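PDB 5H6I: protein B, which acts as the secreted CAMP factor of Streptococcus agalactiae, a pore-forming toxin that permeabilizes membranes and is also classed as an Fc (IgG)-binding protein. Local coordinates for residues A42-Q47 with S97-L102; I50-I55 with N69-S74; T103-A108 with T132-R137; I125-G130 with Q160-Y165; I176-K181 with Q228-E233. All coordinates share one frame; numbering follows the deposited sequence.

In the fold
The fold is all-helical, without strands, and falls into two bundles: helices 35-58, 65-84, 93-115, 121-139 and 145-163, then helices 179-196, 203-220 and 227-245. Interactions 1 to 4 lie in the first group and interaction 5 in the second. Interactions 1 and 2 share helix 35-58, 1 and 3 share helix 93-115, and 3 and 4 share helix 121-139, a chain of touching contacts whose successive centres lie 11 to 13 Å apart. Interaction 2 joins residues between the partners of interaction 1, and the segments of 3 and 4 alternate. Interaction 5, last along the chain and centred about 35 Å from interaction 1, touches none of the others.

Interaction 1. Residues A42-Q47 with S97-L102; sequences AQKLDQ and SRVEAL
Leu45 and Val99 meet with their side chains crossing at about a right angle, Leu45 CD2 coming within 3.7 Å of Val99 CG2. The same leucine methyl also reaches the next turn of the partner helix, where Leu45 CD2 lies 3.8 Å from Leu102 CD1, again with the two chains crossed nearly perpendicularly. One branch of Leu45 thus touches two residues spaced three apart on helix 93-115. Val99 divides its work between its methyls: with CG1 opposite its own backbone N (chi1 167°), CG2 is left for Leu45 and CG1 for Lys44. Lys44 and Val99 run past each other in opposite senses, and Lys44 CG packs 3.8 Å from Val99 CG1. Beyond that methylene the lysine bends at chi2 (69°) and again at chi4, carrying its ammonium group away from the valine to a salt bridge with Asp48 and a hydrogen bond to Thr103 OG1. The axes of the two segments come within 10.3 Å and make an angle of 26°, a nearly parallel pairing of the first and third helices of the N-terminal bundle. Leu102 also leans on Ser74, Val75 and Leu78 of helix 65-84, which lies beside the pair. Cohesion across this contact is therefore apolar: buried methyls form its centre, while the lysine adds its aliphatic stem at the margin and keeps its charge for polar partners.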
# COMPACT_ATOMS: atom_id res chain seq x y z
N ALA A 42 22.08 0.04 6.70
CA ALA A 42 22.17 0.01 5.25
C ALA A 42 21.45 -1.21 4.68
O ALA A 42 20.77 -1.12 3.65
CB ALA A 42 23.63 0.02 4.81
N GLN A 43 21.58 -2.36 5.34
CA GLN A 43 20.83 -3.54 4.92
C GLN A 43 19.36 -3.42 5.28
O GLN A 43 18.50 -3.95 4.56
CB GLN A 43 21.44 -4.80 5.55
CG GLN A 43 22.80 -5.18 4.98
CD GLN A 43 23.62 -6.02 5.94
OE1 GLN A 43 23.09 -6.57 6.91
NE2 GLN A 43 24.92 -6.11 5.68
N LYS A 44 19.04 -2.75 6.39
CA LYS A 44 17.65 -2.51 6.74
C LYS A 44 16.98 -1.57 5.75
O LYS A 44 15.81 -1.74 5.41
CB LYS A 44 17.55 -1.95 8.16
CG LYS A 44 16.12 -1.80 8.67
CD LYS A 44 15.47 -3.16 8.89
CE LYS A 44 14.06 -3.01 9.44
NZ LYS A 44 13.15 -2.36 8.46
N LEU A 45 17.72 -0.57 5.26
CA LEU A 45 17.16 0.35 4.27
C LEU A 45 16.92 -0.35 2.94
O LEU A 45 16.06 0.08 2.16
CB LEU A 45 18.09 1.55 4.09
CG LEU A 45 18.11 2.55 5.25
CD1 LEU A 45 19.21 3.58 5.06
CD2 LEU A 45 16.76 3.23 5.41
N ASP A 46 17.67 -1.42 2.66
CA ASP A 46 17.40 -2.22 1.47
C ASP A 46 16.16 -3.09 1.63
O ASP A 46 15.44 -3.33 0.66
CB ASP A 46 18.61 -3.08 1.12
CG ASP A 46 19.69 -2.31 0.40
OD1 ASP A 46 19.50 -1.09 0.18
OD2 ASP A 46 20.74 -2.91 0.06
N GLN A 47 15.90 -3.57 2.85
CA GLN A 47 14.66 -4.29 3.12
C GLN A 47 13.45 -3.36 2.96
O GLN A 47 12.43 -3.76 2.39
CB GLN A 47 14.69 -4.90 4.52
CG GLN A 47 13.35 -5.44 5.00
CD GLN A 47 13.40 -5.91 6.44
OE1 GLN A 47 14.46 -5.91 7.07
NE2 GLN A 47 12.25 -6.32 6.97
N SER A 97 17.05 6.35 14.46
CA SER A 97 15.65 6.64 14.76
C SER A 97 14.85 6.90 13.50
O SER A 97 13.64 6.64 13.47
CB SER A 97 15.56 7.83 15.71
OG SER A 97 16.41 7.66 16.83
N ARG A 98 15.49 7.42 12.45
CA ARG A 98 14.80 7.62 11.18
C ARG A 98 14.60 6.30 10.44
O ARG A 98 13.57 6.10 9.79
CB ARG A 98 15.57 8.62 10.32
CG ARG A 98 15.78 9.96 10.99
CD ARG A 98 16.69 10.87 10.18
NE ARG A 98 16.97 12.12 10.88
CZ ARG A 98 16.16 13.17 10.88
NH1 ARG A 98 15.02 13.13 10.21
NH2 ARG A 98 16.49 14.27 11.54
N VAL A 99 15.58 5.40 10.52
CA VAL A 99 15.45 4.10 9.88
C VAL A 99 14.38 3.27 10.57
O VAL A 99 13.58 2.59 9.91
CB VAL A 99 16.81 3.38 9.87
CG1 VAL A 99 16.64 1.91 9.51
CG2 VAL A 99 17.77 4.06 8.90
N GLU A 100 14.33 3.32 11.91
CA GLU A 100 13.31 2.57 12.64
C GLU A 100 11.91 3.09 12.34
O GLU A 100 10.97 2.31 12.21
CB GLU A 100 13.60 2.63 14.14
CG GLU A 100 14.85 1.88 14.57
CD GLU A 100 15.32 2.30 15.95
OE1 GLU A 100 14.89 3.36 16.43
OE2 GLU A 100 16.13 1.56 16.54
N ALA A 101 11.76 4.42 12.23
CA ALA A 101 10.46 5.00 11.95
C ALA A 101 9.94 4.62 10.57
O ALA A 101 8.74 4.72 10.32
CB ALA A 101 10.51 6.52 12.09
N LEU A 102 10.83 4.18 9.66
CA LEU A 102 10.37 3.70 8.36
C LEU A 102 9.64 2.37 8.49
O LEU A 102 8.73 2.09 7.70
CB LEU A 102 11.55 3.57 7.41
CG LEU A 102 12.00 4.87 6.73
CD1 LEU A 102 13.29 4.66 5.96
CD2 LEU A 102 10.90 5.40 5.82

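Interaction 2. Residues I50-I55 with N69-S74; sequences IQLRNI and NEAITS
Leu52 packs on Ala71 and Ile72 where helices 35-58 and 65-84, the first two of the N-terminal bundle, form an antiparallel helical hairpin. The axes of the two segments approach to 9.8 Å at an angle of 158°. Leu52 works with two separate parts of its side chain: its CB sits 3.7 Å from Ile72 CG1, whereas the CD1 methyl reaches 3.9 Å from Ala71 CB. Ile72 answers along its longer branch, because CG1 stands opposite the carbonyl carbon (chi1 -67°) and the chain then extends, laying the CD1 methyl 3.8 Å from Leu52 O, against the backbone of the facing helix. Arg53 adds no more than a marginal contact through its backbone.

In the next shell, Leu52 also touches Ile106 of helix 93-115 and Val75 one turn further along helix 65-84, so it packs against two other helices. Nearer the turn of the hairpin, Asn69 OD1 accepts a hydrogen bond from Lys56 NZ. On the far side of helix 65-84 Thr73 folds its hydroxyl back onto the preceding turn: Thr73 OG1 donates to Asn69 O at 3.1 Å with a C=O...O angle of 152°, from the opposite face of the carbonyl plane to Thr73 N.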
# COMPACT_ATOMS: atom_id res chain seq x y z
N ILE A 50 12.85 -2.46 -0.85
CA ILE A 50 12.12 -3.51 -1.55
C ILE A 50 10.68 -3.57 -1.06
O ILE A 50 9.75 -3.76 -1.85
CB ILE A 50 12.84 -4.86 -1.39
CG1 ILE A 50 14.18 -4.84 -2.12
CG2 ILE A 50 11.97 -6.00 -1.90
CD1 ILE A 50 14.07 -4.54 -3.60
N GLN A 51 10.47 -3.41 0.25
CA GLN A 51 9.12 -3.45 0.79
C GLN A 51 8.29 -2.25 0.34
O GLN A 51 7.07 -2.37 0.18
CB GLN A 51 9.17 -3.52 2.32
CG GLN A 51 7.89 -4.01 2.96
CD GLN A 51 8.14 -4.65 4.31
OE1 GLN A 51 9.28 -4.82 4.74
NE2 GLN A 51 7.06 -5.02 5.00
N LEU A 52 8.93 -1.10 0.13
CA LEU A 52 8.17 0.10 -0.23
C LEU A 52 7.88 0.17 -1.72
O LEU A 52 6.87 0.77 -2.11
CB LEU A 52 8.93 1.35 0.22
CG LEU A 52 8.83 1.69 1.71
CD1 LEU A 52 9.83 2.78 2.08
CD2 LEU A 52 7.42 2.11 2.08
N ARG A 53 8.72 -0.42 -2.57
CA ARG A 53 8.42 -0.43 -4.00
C ARG A 53 7.30 -1.41 -4.31
O ARG A 53 6.54 -1.19 -5.26
CB ARG A 53 9.68 -0.76 -4.81
CG ARG A 53 10.32 -2.10 -4.48
CD ARG A 53 9.96 -3.16 -5.50
NE ARG A 53 10.94 -4.24 -5.54
CZ ARG A 53 10.69 -5.46 -6.00
NH1 ARG A 53 9.49 -5.77 -6.45
NH2 ARG A 53 11.65 -6.38 -5.99
N ASN A 54 7.18 -2.50 -3.54
CA ASN A 54 6.02 -3.37 -3.66
C ASN A 54 4.75 -2.62 -3.31
O ASN A 54 3.74 -2.70 -4.02
CB ASN A 54 6.19 -4.60 -2.76
CG ASN A 54 7.30 -5.52 -3.22
OD1 ASN A 54 7.56 -5.65 -4.42
ND2 ASN A 54 7.97 -6.16 -2.27
N ILE A 55 4.78 -1.89 -2.20
CA ILE A 55 3.62 -1.10 -1.78
C ILE A 55 3.34 0.02 -2.77
O ILE A 55 2.18 0.40 -2.97
CB ILE A 55 3.86 -0.55 -0.36
CG1 ILE A 55 3.92 -1.70 0.66
CG2 ILE A 55 2.79 0.45 0.04
CD1 ILE A 55 4.19 -1.25 2.07
N ASN A 69 5.71 7.54 -1.72
CA ASN A 69 6.68 8.17 -2.61
C ASN A 69 7.68 9.00 -1.82
O ASN A 69 8.88 9.01 -2.12
CB ASN A 69 5.97 9.03 -3.65
CG ASN A 69 5.50 8.23 -4.85
OD1 ASN A 69 5.81 7.04 -4.97
ND2 ASN A 69 4.75 8.87 -5.73
N GLU A 70 7.20 9.70 -0.78
CA GLU A 70 8.09 10.42 0.11
C GLU A 70 8.91 9.47 0.98
O GLU A 70 10.04 9.79 1.36
CB GLU A 70 7.29 11.38 0.98
CG GLU A 70 6.67 12.54 0.21
CD GLU A 70 7.69 13.61 -0.13
OE1 GLU A 70 8.34 13.50 -1.19
OE2 GLU A 70 7.83 14.56 0.66
N ALA A 71 8.35 8.30 1.30
CA ALA A 71 9.09 7.32 2.09
C ALA A 71 10.21 6.69 1.27
O ALA A 71 11.32 6.47 1.78
CB ALA A 71 8.15 6.24 2.62
N ILE A 72 9.95 6.40 -0.01
CA ILE A 72 10.99 5.86 -0.88
C ILE A 72 12.12 6.88 -1.04
O ILE A 72 13.30 6.52 -1.02
CB ILE A 72 10.39 5.44 -2.23
CG1 ILE A 72 9.45 4.26 -2.05
CG2 ILE A 72 11.49 5.11 -3.23
CD1 ILE A 72 8.64 3.92 -3.29
N THR A 73 11.76 8.15 -1.20
CA THR A 73 12.78 9.20 -1.26
C THR A 73 13.55 9.29 0.05
O THR A 73 14.77 9.51 0.05
CB THR A 73 12.12 10.54 -1.60
OG1 THR A 73 11.51 10.47 -2.89
CG2 THR A 73 13.16 11.66 -1.60
N SER A 74 12.86 9.11 1.18
CA SER A 74 13.54 9.13 2.47
C SER A 74 14.53 7.99 2.60
O SER A 74 15.58 8.14 3.23
CB SER A 74 12.51 9.09 3.60
OG SER A 74 12.02 7.78 3.79

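Interaction 3. Residues T103-A108 with T132-R137; sequences TDVIEA and TKLVIR
Val105 meets Leu134 and Val135 chiefly through one methyl, CG2. Val105 CG2 is 3.6 Å from Leu134 CD2 and 3.8 Å from Val135 CG2, so it sits against two consecutive residues of helix 121-139. Its chain slants across that of Leu134 and stands at about a right angle to that of Val135. The leucine presents CD2 because CG lies opposite the backbone N (chi1 179°) and chi2 is 49°. Val135 turns its own CG2 inward, leaving CG1 to pack against the backbone of Glu70 and Ala71 on helix 65-84.

A charged residue joins through carbon alone: Asp104 CB stands 4.3 Å from Leu134 CD2. Its carboxylate has a long, weak ion pair with Lys156 of helix 145-163, on the side where Leu134 also touches Val152.

Polar bonds lie around this apolar patch. Arg137 NH2 bonds to Ser147 O, fastening helix 121-139 to the start of helix 145-163, while Thr132 OG1 bonds to Gly128 O one turn back in its own helix.

With axes 10.3 Å apart at 163°, the segments belong to an antiparallel pair of helices consecutive in the chain, the up-and-down packing of a helical bundle with branched aliphatic side chains at its core.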
# COMPACT_ATOMS: atom_id res chain seq x y z
N THR A 103 10.01 1.54 9.47
CA THR A 103 9.26 0.32 9.73
C THR A 103 7.86 0.65 10.25
O THR A 103 6.89 -0.03 9.90
CB THR A 103 10.01 -0.56 10.73
OG1 THR A 103 11.29 -0.91 10.18
CG2 THR A 103 9.23 -1.83 11.02
N ASP A 104 7.75 1.69 11.07
CA ASP A 104 6.43 2.14 11.52
C ASP A 104 5.62 2.72 10.36
O ASP A 104 4.39 2.62 10.35
CB ASP A 104 6.57 3.16 12.64
CG ASP A 104 7.19 2.57 13.89
OD1 ASP A 104 6.52 1.75 14.56
OD2 ASP A 104 8.35 2.92 14.21
N VAL A 105 6.29 3.35 9.39
CA VAL A 105 5.60 3.81 8.19
C VAL A 105 5.03 2.63 7.42
O VAL A 105 3.85 2.61 7.06
CB VAL A 105 6.55 4.65 7.31
CG1 VAL A 105 6.00 4.78 5.90
CG2 VAL A 105 6.79 6.02 7.92
N ILE A 106 5.87 1.62 7.17
CA ILE A 106 5.42 0.44 6.44
C ILE A 106 4.32 -0.29 7.21
O ILE A 106 3.32 -0.73 6.63
CB ILE A 106 6.61 -0.49 6.14
CG1 ILE A 106 7.66 0.24 5.30
CG2 ILE A 106 6.14 -1.76 5.44
CD1 ILE A 106 8.97 -0.51 5.18
N GLU A 107 4.48 -0.41 8.53
CA GLU A 107 3.49 -1.12 9.34
C GLU A 107 2.14 -0.41 9.31
O GLU A 107 1.09 -1.06 9.33
CB GLU A 107 3.98 -1.26 10.77
CG GLU A 107 4.58 -2.62 11.09
CD GLU A 107 5.48 -2.59 12.31
OE1 GLU A 107 6.46 -3.36 12.34
OE2 GLU A 107 5.19 -1.81 13.24
N ALA A 108 2.14 0.92 9.26
CA ALA A 108 0.89 1.66 9.18
C ALA A 108 0.20 1.45 7.83
O ALA A 108 -1.03 1.46 7.76
CB ALA A 108 1.13 3.14 9.43
N THR A 132 2.02 10.89 6.47
CA THR A 132 2.70 12.04 5.87
C THR A 132 3.46 12.83 6.93
O THR A 132 4.62 13.21 6.72
CB THR A 132 1.68 12.93 5.16
OG1 THR A 132 1.24 12.28 3.95
CG2 THR A 132 2.29 14.28 4.81
N LYS A 133 2.82 13.09 8.07
CA LYS A 133 3.48 13.81 9.15
C LYS A 133 4.69 13.04 9.68
O LYS A 133 5.65 13.65 10.15
CB LYS A 133 2.49 14.09 10.28
CG LYS A 133 1.86 15.47 10.22
CD LYS A 133 0.41 15.45 10.68
CE LYS A 133 0.30 15.23 12.18
NZ LYS A 133 -1.11 15.25 12.64
N LEU A 134 4.65 11.71 9.61
CA LEU A 134 5.78 10.92 10.10
C LEU A 134 6.95 10.98 9.12
O LEU A 134 8.10 11.20 9.52
CB LEU A 134 5.35 9.48 10.34
CG LEU A 134 6.44 8.52 10.82
CD1 LEU A 134 7.20 9.12 11.99
CD2 LEU A 134 5.84 7.18 11.20
N VAL A 135 6.67 10.78 7.83
CA VAL A 135 7.73 10.81 6.82
C VAL A 135 8.39 12.18 6.76
O VAL A 135 9.59 12.29 6.51
CB VAL A 135 7.17 10.37 5.45
CG1 VAL A 135 8.26 10.43 4.39
CG2 VAL A 135 6.58 8.98 5.54
N ILE A 136 7.61 13.24 6.99
CA ILE A 136 8.18 14.59 6.99
C ILE A 136 9.23 14.71 8.09
O ILE A 136 10.31 15.29 7.87
CB ILE A 136 7.07 15.64 7.15
CG1 ILE A 136 6.31 15.81 5.82
CG2 ILE A 136 7.64 16.97 7.61
CD1 ILE A 136 5.12 16.73 5.92
N ARG A 137 8.95 14.16 9.27
CA ARG A 137 9.93 14.19 10.35
C ARG A 137 11.16 13.35 10.01
O ARG A 137 12.29 13.72 10.35
CB ARG A 137 9.30 13.72 11.65
CG ARG A 137 8.06 14.50 12.07
CD ARG A 137 8.42 15.65 13.00
NE ARG A 137 8.03 15.36 14.38
CZ ARG A 137 6.90 15.79 14.94
NH1 ARG A 137 6.04 16.52 14.23
NH2 ARG A 137 6.62 15.48 16.20

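Interaction 4. Residues I125-G130 with Q160-Y165; sequences IDMGFG and QKVLTY
The last helical hairpin of the N-terminal bundle, made by helices 121-139 and 145-163, brings Asp126 against Tyr165, just beyond the second helix. Tyr165 OH donates to Asp126 OD2 at 2.9 Å, entering by the anti lone pair, directed away from the other carboxylate oxygen. In both residues CG stands beside the backbone N (chi1 -70° and -78°), which brings carboxylate and ring together. The side chains cross at about a right angle, and the carboxylate and ring planes are turned 90° to each other. OD2 itself lies at the ring edge, in the ring plane, with Tyr165 CE2 only 3.5 Å from Asp126 OD2. The other oxygen, OD1, accepts from Gln122 NE2, so both carboxylate oxygens are engaged and rotation of the group is restrained. Lys161 NZ remains 5.4 Å from Asp126 OD2, not a contact, but close enough that its charge would probably favour the carboxylate form.

The tyrosine doubles back over the helix it has just left: Val162 CA stands 3.6 Å above one ring face, offset toward the rim. Within this turn Thr164 OG1 bonds to Lys161 O at 2.8 Å, in the carbonyl plane; Thr164 N shares that acceptor. A looser apolar contact sets Met127 CG 4.4 Å from Val162 CG2.

Lys119 NZ takes up the carbonyls of both Leu163 and Tyr165. Met127 and Val162 both rest on Leu116, and Met127 continues to Ala108 and Ser112 of helix 93-115, which places the contact at one end of the bundle where three helices converge.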
# COMPACT_ATOMS: atom_id res chain seq x y z
N ILE A 125 -8.11 8.77 4.82
CA ILE A 125 -7.67 10.15 4.63
C ILE A 125 -6.94 10.65 5.87
O ILE A 125 -5.84 11.23 5.77
CB ILE A 125 -8.87 11.05 4.28
CG1 ILE A 125 -9.28 10.87 2.82
CG2 ILE A 125 -8.55 12.51 4.57
CD1 ILE A 125 -10.43 11.76 2.40
N ASP A 126 -7.52 10.44 7.05
CA ASP A 126 -6.89 10.91 8.28
C ASP A 126 -5.60 10.15 8.56
O ASP A 126 -4.62 10.74 9.03
CB ASP A 126 -7.87 10.77 9.45
CG ASP A 126 -9.02 11.74 9.36
OD1 ASP A 126 -8.96 12.68 8.54
OD2 ASP A 126 -10.00 11.58 10.12
N MET A 127 -5.58 8.85 8.28
CA MET A 127 -4.39 8.05 8.56
C MET A 127 -3.27 8.33 7.57
O MET A 127 -2.09 8.38 7.95
CB MET A 127 -4.74 6.57 8.57
CG MET A 127 -4.03 5.79 9.66
SD MET A 127 -2.53 5.01 9.06
CE MET A 127 -3.23 3.72 8.04
N GLY A 128 -3.60 8.51 6.29
CA GLY A 128 -2.60 8.93 5.33
C GLY A 128 -2.00 10.28 5.66
O GLY A 128 -0.83 10.54 5.33
N PHE A 129 -2.77 11.15 6.31
CA PHE A 129 -2.24 12.42 6.78
C PHE A 129 -1.24 12.21 7.90
O PHE A 129 -0.24 12.95 8.00
CB PHE A 129 -3.39 13.31 7.25
CG PHE A 129 -3.01 14.75 7.43
CD1 PHE A 129 -2.66 15.54 6.34
CD2 PHE A 129 -3.01 15.33 8.69
CE1 PHE A 129 -2.32 16.86 6.51
CE2 PHE A 129 -2.66 16.65 8.87
CZ PHE A 129 -2.32 17.42 7.78
N GLY A 130 -1.47 11.22 8.76
CA GLY A 130 -0.54 10.95 9.84
C GLY A 130 0.77 10.35 9.36
O GLY A 130 1.84 10.71 9.85
N GLN A 160 -5.51 3.05 15.90
CA GLN A 160 -6.61 2.53 16.71
C GLN A 160 -7.82 3.46 16.67
O GLN A 160 -8.95 3.00 16.87
CB GLN A 160 -6.15 2.33 18.15
CG GLN A 160 -5.05 1.29 18.31
CD GLN A 160 -5.59 -0.13 18.33
OE1 GLN A 160 -6.55 -0.44 19.04
NE2 GLN A 160 -4.97 -1.01 17.55
N LYS A 161 -7.61 4.75 16.40
CA LYS A 161 -8.72 5.69 16.38
C LYS A 161 -9.57 5.51 15.12
O LYS A 161 -10.80 5.56 15.19
CB LYS A 161 -8.20 7.12 16.48
CG LYS A 161 -9.26 8.19 16.30
CD LYS A 161 -8.64 9.57 16.17
CE LYS A 161 -9.68 10.61 15.80
NZ LYS A 161 -9.06 11.91 15.43
N VAL A 162 -8.93 5.31 13.97
CA VAL A 162 -9.69 5.15 12.73
C VAL A 162 -10.40 3.81 12.67
O VAL A 162 -11.28 3.61 11.82
CB VAL A 162 -8.77 5.33 11.50
CG1 VAL A 162 -8.12 6.71 11.52
CG2 VAL A 162 -7.72 4.24 11.44
N LEU A 163 -10.03 2.86 13.54
CA LEU A 163 -10.76 1.60 13.60
C LEU A 163 -12.19 1.80 14.07
O LEU A 163 -13.08 1.04 13.68
CB LEU A 163 -10.04 0.62 14.53
CG LEU A 163 -8.85 -0.15 13.95
CD1 LEU A 163 -8.21 -1.03 15.02
CD2 LEU A 163 -9.30 -1.00 12.76
N THR A 164 -12.43 2.81 14.90
CA THR A 164 -13.77 3.11 15.39
C THR A 164 -14.59 3.94 14.41
O THR A 164 -15.73 4.31 14.74
CB THR A 164 -13.68 3.85 16.73
OG1 THR A 164 -13.22 5.19 16.52
CG2 THR A 164 -12.73 3.13 17.67
N TYR A 165 -14.06 4.23 13.23
CA TYR A 165 -14.81 4.96 12.22
C TYR A 165 -15.90 4.06 11.64
O TYR A 165 -15.79 2.83 11.67
CB TYR A 165 -13.88 5.45 11.11
CG TYR A 165 -13.06 6.68 11.46
CD1 TYR A 165 -12.76 6.98 12.78
CD2 TYR A 165 -12.59 7.53 10.47
CE1 TYR A 165 -12.01 8.10 13.11
CE2 TYR A 165 -11.84 8.65 10.78
CZ TYR A 165 -11.55 8.93 12.10
OH TYR A 165 -10.80 10.04 12.42

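Interaction 5. Residues I176-K181 with Q228-E233; sequences IYTKSK and QQVDQE
The peptide carbonyl of Thr178 is the flat group that meets the partner helix: Val230 CG1 lies 3.8 Å from Thr178 O. The Tyr177 ring takes no part in this contact. One of its faces carries Ile176 CG2, 3.8 Å above the plane and offset toward the rim, and its hydroxyl is hydrogen-bonded to Asp63 OD2, a link from this segment back to the N-terminal bundle.

Of residues 228-233, Val230 makes the contact. Its chi1 of 167° sets CG2 beside the backbone N, and the two methyls divide between neighbouring residues: CG1 goes to Thr178, where the side-chain approach to Thr178 CG2 is 4.3 Å, and Val230 CG2 goes to Lys179 CG at 4.1 Å. The lysine crosses the valine at about a right angle.

This is helix packing in the C-terminal three-helix bundle, where Thr178 and Lys179, around the start of helix 179-196, pack on an early turn of helix 227-245; Thr178 also opens the first of three 11-residue repeats. Beyond CG the Lys179 chain is fully extended, which delivers NZ to the carbonyls of Asn222, in the loop before helix 227-245, and Gln220, ending helix 203-220. Thr178 also touches Val227 and Leu168, and its hydroxyl is bonded to Thr175 OG1. One turn on from Val230, Glu233 OE2 bonds to His215 ND1 of helix 203-220.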
# COMPACT_ATOMS: atom_id res chain seq x y z
N ILE A 176 -12.02 3.81 -3.58
CA ILE A 176 -10.96 3.12 -4.30
C ILE A 176 -10.48 1.90 -3.52
O ILE A 176 -10.07 0.90 -4.11
CB ILE A 176 -9.81 4.09 -4.62
CG1 ILE A 176 -8.69 3.38 -5.39
CG2 ILE A 176 -9.27 4.73 -3.34
CD1 ILE A 176 -7.63 4.31 -5.93
N TYR A 177 -10.55 1.96 -2.19
CA TYR A 177 -10.19 0.81 -1.37
C TYR A 177 -11.20 -0.32 -1.51
O TYR A 177 -10.84 -1.49 -1.42
CB TYR A 177 -10.04 1.23 0.09
CG TYR A 177 -9.20 2.48 0.26
CD1 TYR A 177 -7.82 2.40 0.36
CD2 TYR A 177 -9.79 3.73 0.32
CE1 TYR A 177 -7.04 3.53 0.51
CE2 TYR A 177 -9.02 4.87 0.47
CZ TYR A 177 -7.65 4.77 0.56
OH TYR A 177 -6.88 5.90 0.71
N THR A 178 -12.48 0.02 -1.74
CA THR A 178 -13.48 -1.01 -1.99
C THR A 178 -13.19 -1.74 -3.29
O THR A 178 -13.36 -2.96 -3.38
CB THR A 178 -14.88 -0.38 -2.02
OG1 THR A 178 -15.05 0.47 -0.88
CG2 THR A 178 -15.95 -1.47 -2.02
N LYS A 179 -12.75 -1.01 -4.31
CA LYS A 179 -12.45 -1.60 -5.61
C LYS A 179 -11.10 -2.31 -5.65
O LYS A 179 -10.74 -2.86 -6.70
CB LYS A 179 -12.49 -0.52 -6.69
CG LYS A 179 -13.86 0.11 -6.87
CD LYS A 179 -13.80 1.32 -7.79
CE LYS A 179 -15.19 1.85 -8.09
NZ LYS A 179 -15.14 3.04 -8.99
N SER A 180 -10.36 -2.32 -4.54
CA SER A 180 -9.10 -3.05 -4.51
C SER A 180 -9.33 -4.55 -4.66
O SER A 180 -8.52 -5.25 -5.28
CB SER A 180 -8.35 -2.74 -3.21
OG SER A 180 -7.09 -3.41 -3.18
N LYS A 181 -10.43 -5.06 -4.09
CA LYS A 181 -10.73 -6.48 -4.22
C LYS A 181 -11.13 -6.82 -5.65
O LYS A 181 -10.74 -7.87 -6.18
CB LYS A 181 -11.84 -6.87 -3.25
CG LYS A 181 -11.76 -6.18 -1.89
CD LYS A 181 -10.44 -6.47 -1.19
CE LYS A 181 -10.20 -5.50 -0.05
NZ LYS A 181 -10.40 -4.08 -0.48
N GLN A 228 -22.26 -2.47 -3.02
CA GLN A 228 -22.97 -3.67 -3.47
C GLN A 228 -22.60 -4.02 -4.90
O GLN A 228 -22.27 -5.17 -5.20
CB GLN A 228 -24.48 -3.46 -3.34
CG GLN A 228 -25.11 -4.17 -2.16
CD GLN A 228 -26.56 -4.52 -2.40
OE1 GLN A 228 -26.90 -5.67 -2.66
NE2 GLN A 228 -27.43 -3.51 -2.32
N GLN A 229 -22.63 -3.03 -5.80
CA GLN A 229 -22.34 -3.29 -7.21
C GLN A 229 -20.93 -3.81 -7.41
O GLN A 229 -20.67 -4.56 -8.36
CB GLN A 229 -22.57 -2.03 -8.04
CG GLN A 229 -24.02 -1.62 -8.17
CD GLN A 229 -24.19 -0.23 -8.74
OE1 GLN A 229 -23.90 0.77 -8.08
NE2 GLN A 229 -24.66 -0.15 -9.98
N VAL A 230 -20.00 -3.44 -6.53
CA VAL A 230 -18.64 -3.97 -6.62
C VAL A 230 -18.62 -5.43 -6.18
O VAL A 230 -17.91 -6.26 -6.77
CB VAL A 230 -17.68 -3.11 -5.78
CG1 VAL A 230 -16.35 -3.82 -5.59
CG2 VAL A 230 -17.47 -1.76 -6.45
N ASP A 231 -19.42 -5.78 -5.17
CA ASP A 231 -19.48 -7.17 -4.72
C ASP A 231 -20.09 -8.07 -5.78
O ASP A 231 -19.60 -9.18 -6.02
CB ASP A 231 -20.27 -7.26 -3.41
CG ASP A 231 -19.39 -7.15 -2.18
OD1 ASP A 231 -18.20 -7.52 -2.26
OD2 ASP A 231 -19.89 -6.70 -1.13
N GLN A 232 -21.17 -7.61 -6.43
CA GLN A 232 -21.81 -8.43 -7.46
C GLN A 232 -20.92 -8.57 -8.69
O GLN A 232 -20.91 -9.62 -9.33
CB GLN A 232 -23.16 -7.83 -7.84
CG GLN A 232 -23.99 -7.34 -6.67
CD GLN A 232 -25.30 -6.71 -7.09
OE1 GLN A 232 -26.35 -7.37 -7.09
NE2 GLN A 232 -25.25 -5.44 -7.47
N GLU A 233 -20.17 -7.52 -9.03
CA GLU A 233 -19.25 -7.61 -10.16
C GLU A 233 -18.15 -8.63 -9.90
O GLU A 233 -17.69 -9.29 -10.84
CB GLU A 233 -18.65 -6.23 -10.46
CG GLU A 233 -17.91 -6.16 -11.79
CD GLU A 233 -18.82 -6.46 -12.96
OE1 GLU A 233 -20.00 -6.07 -12.92
OE2 GLU A 233 -18.34 -7.09 -13.93